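Local coordinates for protein uracil-dna glycosylase (Deinococcus radiodurans, PDB 4UQM) that belongs to the uracil-DNA glycosylase superfamily, an alpha/beta enzyme family built round a central parallel beta-sheet, at residues His127-Trp133 with Trp238-Val244; Arg177-Trp183 with Asn198-Ser204. The protein carries 1 engineered substitution. All blocks are in the same frame, centred on the assembly; numbering follows the deposited sequence.

Contact 1: residues His127-Trp133 with Trp238-Val244; sequences HGYLRSW and WQLPATV
Trp133 and Trp238 meet as a T-shaped pair: the edge of Trp238, led by CE3, points at the face of Trp133, the planes of the six-membered rings at 88° and their centroids 5.1 Å apart. On the opposite face of Trp133 sits Leu240, whose CD2 lies 3.8 Å from the centroid of the five-membered ring in a CH-pi contact, so the indole is sandwiched between an aromatic edge and a methyl group. Trp133 NE1 donates to Trp238 O at 2.9 Å, nearly in the indole plane but approaching the carbonyl from above its plane. The other methyl of Leu240, CD1, packs against Leu130 CD2. Leu130 is the N-cap of helix 131-134; the end of the modelled chain, without regular helix or strand after helix 220-230, passes across this start of the helix. Water 1 bridges Ser132 OG and Gln239 O. Further along, the His127 imidazole uses both nitrogens in its own plane: ND1 accepts from Tyr129 N, and NE2 donates to Pro241 O at 2.7 Å with an N-H...O angle of 157°. This pattern fixes the ring's rotation and puts a proton on NE2. With chi1 at 71°, CG stands between the backbone N and carbonyl carbon, and the imidazole turns one face to Val244: CG1 lies over the NE2-CE1 side, 3.7 Å from the ring centroid, and CG2 comes nearest to CG. Val244 CG1 also reaches the edge of Tyr129 at CD2.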
loop_
_atom_site.group_PDB
_atom_site.type_symbol
_atom_site.label_atom_id
_atom_site.label_comp_id
_atom_site.label_asym_id
_atom_site.label_seq_id
_atom_site.Cartn_x
_atom_site.Cartn_y
_atom_site.Cartn_z
ATOM N N HIS A 127 17.401 -7.235 -4.174
ATOM C CA HIS A 127 16.546 -7.188 -2.990
ATOM C C HIS A 127 15.181 -6.668 -3.323
ATOM O O HIS A 127 14.955 -6.145 -4.429
ATOM C CB HIS A 127 17.217 -6.294 -1.925
ATOM C CG HIS A 127 17.201 -4.848 -2.298
ATOM N ND1 HIS A 127 16.107 -4.050 -2.079
ATOM C CD2 HIS A 127 18.133 -4.055 -2.876
ATOM C CE1 HIS A 127 16.345 -2.832 -2.518
ATOM N NE2 HIS A 127 17.558 -2.822 -3.054
ATOM N N GLY A 128 14.265 -6.783 -2.337
ATOM C CA GLY A 128 12.902 -6.306 -2.509
ATOM C C GLY A 128 12.432 -5.259 -1.515
ATOM O O GLY A 128 11.233 -5.136 -1.271
ATOM N N TYR A 129 13.360 -4.485 -0.953
ATOM C CA TYR A 129 13.075 -3.538 0.136
ATOM C C TYR A 129 12.740 -2.173 -0.417
ATOM O O TYR A 129 13.581 -1.540 -1.073
ATOM C CB TYR A 129 14.289 -3.476 1.030
ATOM C CG TYR A 129 14.126 -2.716 2.296
ATOM C CD1 TYR A 129 13.158 -3.013 3.209
ATOM C CD2 TYR A 129 15.039 -1.714 2.613
ATOM C CE1 TYR A 129 13.059 -2.312 4.433
ATOM C CE2 TYR A 129 14.988 -1.054 3.812
ATOM C CZ TYR A 129 13.981 -1.324 4.702
ATOM O OH TYR A 129 13.908 -0.671 5.955
ATOM N N LEU A 130 11.506 -1.722 -0.152
ATOM C CA LEU A 130 10.955 -0.542 -0.823
ATOM C C LEU A 130 10.874 0.686 0.067
ATOM O O LEU A 130 10.215 1.666 -0.275
ATOM C CB LEU A 130 9.588 -0.889 -1.411
ATOM C CG LEU A 130 9.526 -2.123 -2.295
ATOM C CD1 LEU A 130 8.075 -2.326 -2.744
ATOM C CD2 LEU A 130 10.440 -2.016 -3.489
ATOM N N ARG A 131 11.611 0.682 1.184
ATOM C CA ARG A 131 11.572 1.797 2.127
ATOM C C ARG A 131 11.917 3.122 1.436
ATOM O O ARG A 131 11.352 4.184 1.783
ATOM C CB ARG A 131 12.515 1.564 3.300
ATOM C CG ARG A 131 12.565 2.702 4.312
ATOM C CD ARG A 131 13.579 2.475 5.398
ATOM N NE ARG A 131 15.017 2.419 4.979
ATOM C CZ ARG A 131 16.043 1.921 5.698
ATOM N NH1 ARG A 131 15.861 1.398 6.897
ATOM N NH2 ARG A 131 17.287 1.939 5.193
ATOM N N SER A 132 12.830 3.075 0.476
ATOM C CA SER A 132 13.258 4.319 -0.203
ATOM C C SER A 132 12.162 4.925 -1.068
ATOM O O SER A 132 12.231 6.126 -1.367
ATOM C CB SER A 132 14.557 4.141 -0.991
ATOM O OG SER A 132 14.349 3.259 -2.064
ATOM N N TRP A 133 11.147 4.165 -1.424
ATOM C CA TRP A 133 9.962 4.730 -2.075
ATOM C C TRP A 133 9.056 5.410 -1.028
ATOM O O TRP A 133 8.573 6.514 -1.219
ATOM C CB TRP A 133 9.131 3.668 -2.800
ATOM C CG TRP A 133 9.741 3.088 -4.042
ATOM C CD1 TRP A 133 10.875 3.487 -4.683
ATOM C CD2 TRP A 133 9.225 1.985 -4.796
ATOM N NE1 TRP A 133 11.102 2.681 -5.776
ATOM C CE2 TRP A 133 10.072 1.787 -5.890
ATOM C CE3 TRP A 133 8.072 1.207 -4.695
ATOM C CZ2 TRP A 133 9.870 0.765 -6.809
ATOM C CZ3 TRP A 133 7.849 0.223 -5.653
ATOM C CH2 TRP A 133 8.736 0.011 -6.690
ATOM N N TRP A 238 12.048 6.099 -9.021
ATOM C CA TRP A 238 11.692 4.710 -8.881
ATOM C C TRP A 238 12.909 3.794 -8.691
ATOM O O TRP A 238 12.787 2.703 -8.129
ATOM C CB TRP A 238 10.828 4.232 -10.074
ATOM C CG TRP A 238 9.486 4.922 -10.175
ATOM C CD1 TRP A 238 9.106 5.856 -11.106
ATOM C CD2 TRP A 238 8.349 4.721 -9.320
ATOM N NE1 TRP A 238 7.805 6.245 -10.871
ATOM C CE2 TRP A 238 7.314 5.554 -9.790
ATOM C CE3 TRP A 238 8.105 3.883 -8.233
ATOM C CZ2 TRP A 238 6.063 5.618 -9.161
ATOM C CZ3 TRP A 238 6.856 3.944 -7.625
ATOM C CH2 TRP A 238 5.859 4.805 -8.087
ATOM N N GLN A 239 14.085 4.199 -9.165
ATOM C CA GLN A 239 15.282 3.381 -8.938
ATOM C C GLN A 239 15.527 3.156 -7.474
ATOM O O GLN A 239 15.441 4.076 -6.697
ATOM C CB GLN A 239 16.513 4.056 -9.547
ATOM C CG GLN A 239 17.781 3.195 -9.458
ATOM C CD GLN A 239 17.601 1.874 -10.202
ATOM O OE1 GLN A 239 17.412 1.870 -11.429
ATOM N NE2 GLN A 239 17.648 0.772 -9.487
ATOM N N LEU A 240 15.755 1.883 -7.112
ATOM C CA LEU A 240 16.101 1.447 -5.776
ATOM C C LEU A 240 17.593 1.308 -5.643
ATOM O O LEU A 240 18.274 1.081 -6.649
ATOM C CB LEU A 240 15.434 0.115 -5.519
ATOM C CG LEU A 240 13.916 0.185 -5.494
ATOM C CD1 LEU A 240 13.354 -1.193 -5.782
ATOM C CD2 LEU A 240 13.354 0.755 -4.193
ATOM N N PRO A 241 18.128 1.415 -4.410
ATOM C CA PRO A 241 19.557 1.154 -4.218
ATOM C C PRO A 241 19.960 -0.246 -4.624
ATOM O O PRO A 241 19.173 -1.181 -4.440
ATOM C CB PRO A 241 19.789 1.394 -2.733
ATOM C CG PRO A 241 18.514 1.684 -2.140
ATOM C CD PRO A 241 17.432 1.670 -3.152
ATOM N N ALA A 242 21.182 -0.422 -5.140
ATOM C CA ALA A 242 21.624 -1.766 -5.461
ATOM C C ALA A 242 21.708 -2.695 -4.243
ATOM O O ALA A 242 21.395 -3.869 -4.338
ATOM C CB ALA A 242 22.967 -1.739 -6.187
ATOM N N THR A 243 22.112 -2.148 -3.112
ATOM C CA THR A 243 22.173 -2.891 -1.865
ATOM C C THR A 243 21.560 -2.057 -0.742
ATOM O O THR A 243 21.539 -0.801 -0.781
ATOM C CB THR A 243 23.641 -3.244 -1.482
ATOM O OG1 THR A 243 24.351 -2.057 -1.159
ATOM C CG2 THR A 243 24.389 -3.941 -2.613
ATOM N N VAL A 244 21.071 -2.780 0.257
ATOM C CA VAL A 244 20.352 -2.233 1.411
ATOM C C VAL A 244 20.835 -2.836 2.735
ATOM O O VAL A 244 21.473 -3.873 2.728
ATOM C CB VAL A 244 18.816 -2.500 1.254
ATOM C CG1 VAL A 244 18.259 -1.625 0.195
ATOM C CG2 VAL A 244 18.462 -3.943 0.915
HETATM O O HOH W 1 14.090 4.913 -4.275
#

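Contact 2: residues Arg177-Trp183 with Asn198-Ser204; sequences RVVFILW and NHVVIES
Arg177 reaches across to Asn198 with its side chain: NE donates to Asn198 O at 2.7 Å, the acceptor lying almost in the guanidinium plane. The chain leaves with CG anti to the backbone N and bends at chi3 (-72°), which brings the guanidinium over Val200; CG2 of that valine sits 3.5 Å from Arg177 CZ, above the centre of the flat group. Water 2 links Arg177 NH2 to His199 O, and NH1 donates to Ala227 O, in helix 220-230. His199 lies alongside Val178 and accepts from Val178 N through ND1 at 3.1 Å, the donor tilted from the ring plane; its NE2 bonds to Asn172 O, so both ring nitrogens are held. Phe180 turns its edge to His199 in an edge-to-face pair, planes at 67°, with Phe180 CE1 3.9 Å from His199 CG. The parallel ladder opens at Val178 O, just ahead of strand 179-183, and runs to the Ser204 N to Leu182 O bond. On one face Val179 CG1 meets Ile202 CD1 at 3.7 Å; on the other Leu182 CD1 meets Val201 CG1 at 3.8 Å. Beside Leu182, Glu203 has CG between its backbone N and carbonyl carbon (chi1 68°), and its extended chain carries the carboxylate to salt bridges with Lys191 and Arg188. Ser204 OG approaches Trp183 CD1 to 3.3 Å, and water 3 joins that hydroxyl to Trp183 NE1. In this beta-alpha-beta unit through helix 185-188, strand 200-204 is outermost in the four-stranded sheet and 77-81 flanks 179-183; helix 220-230 covers Val179, Ile181 and Ile202, and helix 160-172 packs on Val178 and Phe180.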
loop_
_atom_site.group_PDB
_atom_site.type_symbol
_atom_site.label_atom_id
_atom_site.label_comp_id
_atom_site.label_asym_id
_atom_site.label_seq_id
_atom_site.Cartn_x
_atom_site.Cartn_y
_atom_site.Cartn_z
ATOM N N ARG A 177 -2.124 17.629 -5.747
ATOM C CA ARG A 177 -2.247 16.385 -6.481
ATOM C C ARG A 177 -1.611 15.174 -5.795
ATOM O O ARG A 177 -0.426 15.148 -5.427
ATOM C CB ARG A 177 -1.604 16.511 -7.872
ATOM C CG ARG A 177 -1.599 15.196 -8.641
ATOM C CD ARG A 177 -1.437 15.411 -10.112
ATOM N NE ARG A 177 -2.644 15.973 -10.758
ATOM C CZ ARG A 177 -2.756 16.164 -12.061
ATOM N NH1 ARG A 177 -1.696 16.022 -12.867
ATOM N NH2 ARG A 177 -3.904 16.593 -12.577
ATOM N N VAL A 178 -2.397 14.124 -5.692
ATOM C CA VAL A 178 -1.960 12.794 -5.355
ATOM C C VAL A 178 -2.334 11.867 -6.501
ATOM O O VAL A 178 -3.454 11.937 -7.068
ATOM C CB VAL A 178 -2.607 12.320 -4.041
ATOM C CG1 VAL A 178 -2.249 10.912 -3.758
ATOM C CG2 VAL A 178 -2.144 13.222 -2.902
ATOM N N VAL A 179 -1.406 10.997 -6.850
ATOM C CA VAL A 179 -1.684 9.913 -7.788
ATOM C C VAL A 179 -2.008 8.656 -7.025
ATOM O O VAL A 179 -1.185 8.160 -6.233
ATOM C CB VAL A 179 -0.497 9.710 -8.751
ATOM C CG1 VAL A 179 -0.784 8.577 -9.749
ATOM C CG2 VAL A 179 -0.056 10.999 -9.467
ATOM N N PHE A 180 -3.179 8.112 -7.262
ATOM C CA PHE A 180 -3.618 6.868 -6.690
ATOM C C PHE A 180 -3.472 5.766 -7.708
ATOM O O PHE A 180 -4.083 5.843 -8.790
ATOM C CB PHE A 180 -5.098 6.963 -6.286
ATOM C CG PHE A 180 -5.414 7.998 -5.207
ATOM C CD1 PHE A 180 -5.483 9.358 -5.490
ATOM C CD2 PHE A 180 -5.674 7.584 -3.909
ATOM C CE1 PHE A 180 -5.847 10.263 -4.512
ATOM C CE2 PHE A 180 -6.013 8.497 -2.892
ATOM C CZ PHE A 180 -6.083 9.842 -3.207
ATOM N N ILE A 181 -2.707 4.746 -7.354
ATOM C CA ILE A 181 -2.488 3.560 -8.198
ATOM C C ILE A 181 -3.202 2.384 -7.543
ATOM O O ILE A 181 -2.835 1.940 -6.476
ATOM C CB ILE A 181 -0.966 3.230 -8.356
ATOM C CG1 ILE A 181 -0.204 4.445 -8.913
ATOM C CG2 ILE A 181 -0.757 1.963 -9.180
ATOM C CD1 ILE A 181 1.308 4.204 -8.891
ATOM N N LEU A 182 -4.260 1.899 -8.229
ATOM C CA LEU A 182 -5.146 0.858 -7.669
ATOM C C LEU A 182 -4.825 -0.415 -8.418
ATOM O O LEU A 182 -5.154 -0.553 -9.621
ATOM C CB LEU A 182 -6.604 1.289 -7.836
ATOM C CG LEU A 182 -6.925 2.698 -7.281
ATOM C CD1 LEU A 182 -8.421 2.991 -7.479
ATOM C CD2 LEU A 182 -6.520 2.836 -5.819
ATOM N N TRP A 183 -4.201 -1.363 -7.713
ATOM C CA TRP A 183 -3.798 -2.630 -8.294
ATOM C C TRP A 183 -4.692 -3.755 -7.816
ATOM O O TRP A 183 -4.548 -4.211 -6.675
ATOM C CB TRP A 183 -2.343 -2.966 -7.908
ATOM C CG TRP A 183 -1.333 -2.139 -8.742
ATOM C CD1 TRP A 183 -1.542 -1.528 -9.953
ATOM C CD2 TRP A 183 0.038 -1.925 -8.412
ATOM N NE1 TRP A 183 -0.359 -0.943 -10.407
ATOM C CE2 TRP A 183 0.614 -1.179 -9.460
ATOM C CE3 TRP A 183 0.845 -2.303 -7.344
ATOM C CZ2 TRP A 183 1.972 -0.813 -9.418
ATOM C CZ3 TRP A 183 2.161 -1.920 -7.320
ATOM C CH2 TRP A 183 2.690 -1.173 -8.324
ATOM N N ASN A 198 -7.869 17.699 -8.227
ATOM C CA ASN A 198 -6.468 17.622 -8.623
ATOM C C ASN A 198 -5.853 16.271 -8.609
ATOM O O ASN A 198 -4.674 16.128 -8.967
ATOM C CB ASN A 198 -5.624 18.533 -7.755
ATOM C CG ASN A 198 -5.953 19.978 -7.978
ATOM O OD1 ASN A 198 -6.200 20.435 -9.120
ATOM N ND2 ASN A 198 -5.975 20.730 -6.884
ATOM N N HIS A 199 -6.610 15.256 -8.224
ATOM C CA HIS A 199 -6.033 13.931 -8.098
ATOM C C HIS A 199 -6.117 13.138 -9.409
ATOM O O HIS A 199 -6.864 13.499 -10.290
ATOM C CB HIS A 199 -6.685 13.174 -6.947
ATOM C CG HIS A 199 -6.540 13.881 -5.636
ATOM N ND1 HIS A 199 -5.406 14.593 -5.324
ATOM C CD2 HIS A 199 -7.366 14.015 -4.575
ATOM C CE1 HIS A 199 -5.538 15.148 -4.142
ATOM N NE2 HIS A 199 -6.714 14.804 -3.657
ATOM N N VAL A 200 -5.331 12.069 -9.497
ATOM C CA VAL A 200 -5.261 11.199 -10.665
ATOM C C VAL A 200 -5.389 9.789 -10.203
ATOM O O VAL A 200 -4.751 9.396 -9.225
ATOM C CB VAL A 200 -3.936 11.417 -11.436
ATOM C CG1 VAL A 200 -3.744 10.410 -12.567
ATOM C CG2 VAL A 200 -3.839 12.842 -11.999
ATOM N N VAL A 201 -6.145 8.982 -10.933
ATOM C CA VAL A 201 -6.290 7.571 -10.674
ATOM C C VAL A 201 -5.740 6.763 -11.842
ATOM O O VAL A 201 -6.062 7.018 -13.011
ATOM C CB VAL A 201 -7.740 7.174 -10.432
ATOM C CG1 VAL A 201 -7.849 5.688 -10.138
ATOM C CG2 VAL A 201 -8.290 8.004 -9.279
ATOM N N ILE A 202 -4.886 5.805 -11.492
ATOM C CA ILE A 202 -4.373 4.818 -12.411
ATOM C C ILE A 202 -4.805 3.462 -11.888
ATOM O O ILE A 202 -4.599 3.157 -10.711
ATOM C CB ILE A 202 -2.834 4.919 -12.488
ATOM C CG1 ILE A 202 -2.447 6.261 -13.048
ATOM C CG2 ILE A 202 -2.273 3.783 -13.355
ATOM C CD1 ILE A 202 -0.985 6.627 -12.846
ATOM N N GLU A 203 -5.420 2.634 -12.733
ATOM C CA GLU A 203 -5.935 1.369 -12.256
ATOM C C GLU A 203 -5.564 0.264 -13.210
ATOM O O GLU A 203 -5.531 0.452 -14.426
ATOM C CB GLU A 203 -7.442 1.441 -11.965
ATOM C CG GLU A 203 -8.312 1.606 -13.138
ATOM C CD GLU A 203 -9.765 1.860 -12.728
ATOM O OE1 GLU A 203 -10.284 1.227 -11.788
ATOM O OE2 GLU A 203 -10.329 2.792 -13.246
ATOM N N SER A 204 -5.352 -0.915 -12.641
ATOM C CA SER A 204 -5.068 -2.104 -13.450
ATOM C C SER A 204 -5.294 -3.352 -12.645
ATOM O O SER A 204 -5.643 -3.292 -11.468
ATOM C CB SER A 204 -3.606 -2.129 -13.949
ATOM O OG SER A 204 -2.700 -2.389 -12.898
HETATM O O HOH W 2 -6.654 16.002 -11.623
HETATM O O HOH W 3 -0.770 -0.498 -13.280
#

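Contact 2 is nested along the chain inside the loop closed by contact 1: residues 127-133 come first, then the paired strands 177-183 and 198-204, and finally 238-244. Their centres are 22 Å apart, and the nearest atoms approach to about 5 Å without touching. Helix 220-230 joins the two, since side chains of both pack on it. Contact 1 also reaches the sheet at its opposite margin, through Leu130 and Trp133 on strand 138-142, whereas contact 2 forms the 200-204 margin. Residues far apart in sequence thus bring the end of the modelled chain back to the 138-142 side, while contact 2 lies nearer the bound nucleic acid, about 5 Å at the nearest atom against about 13 Å.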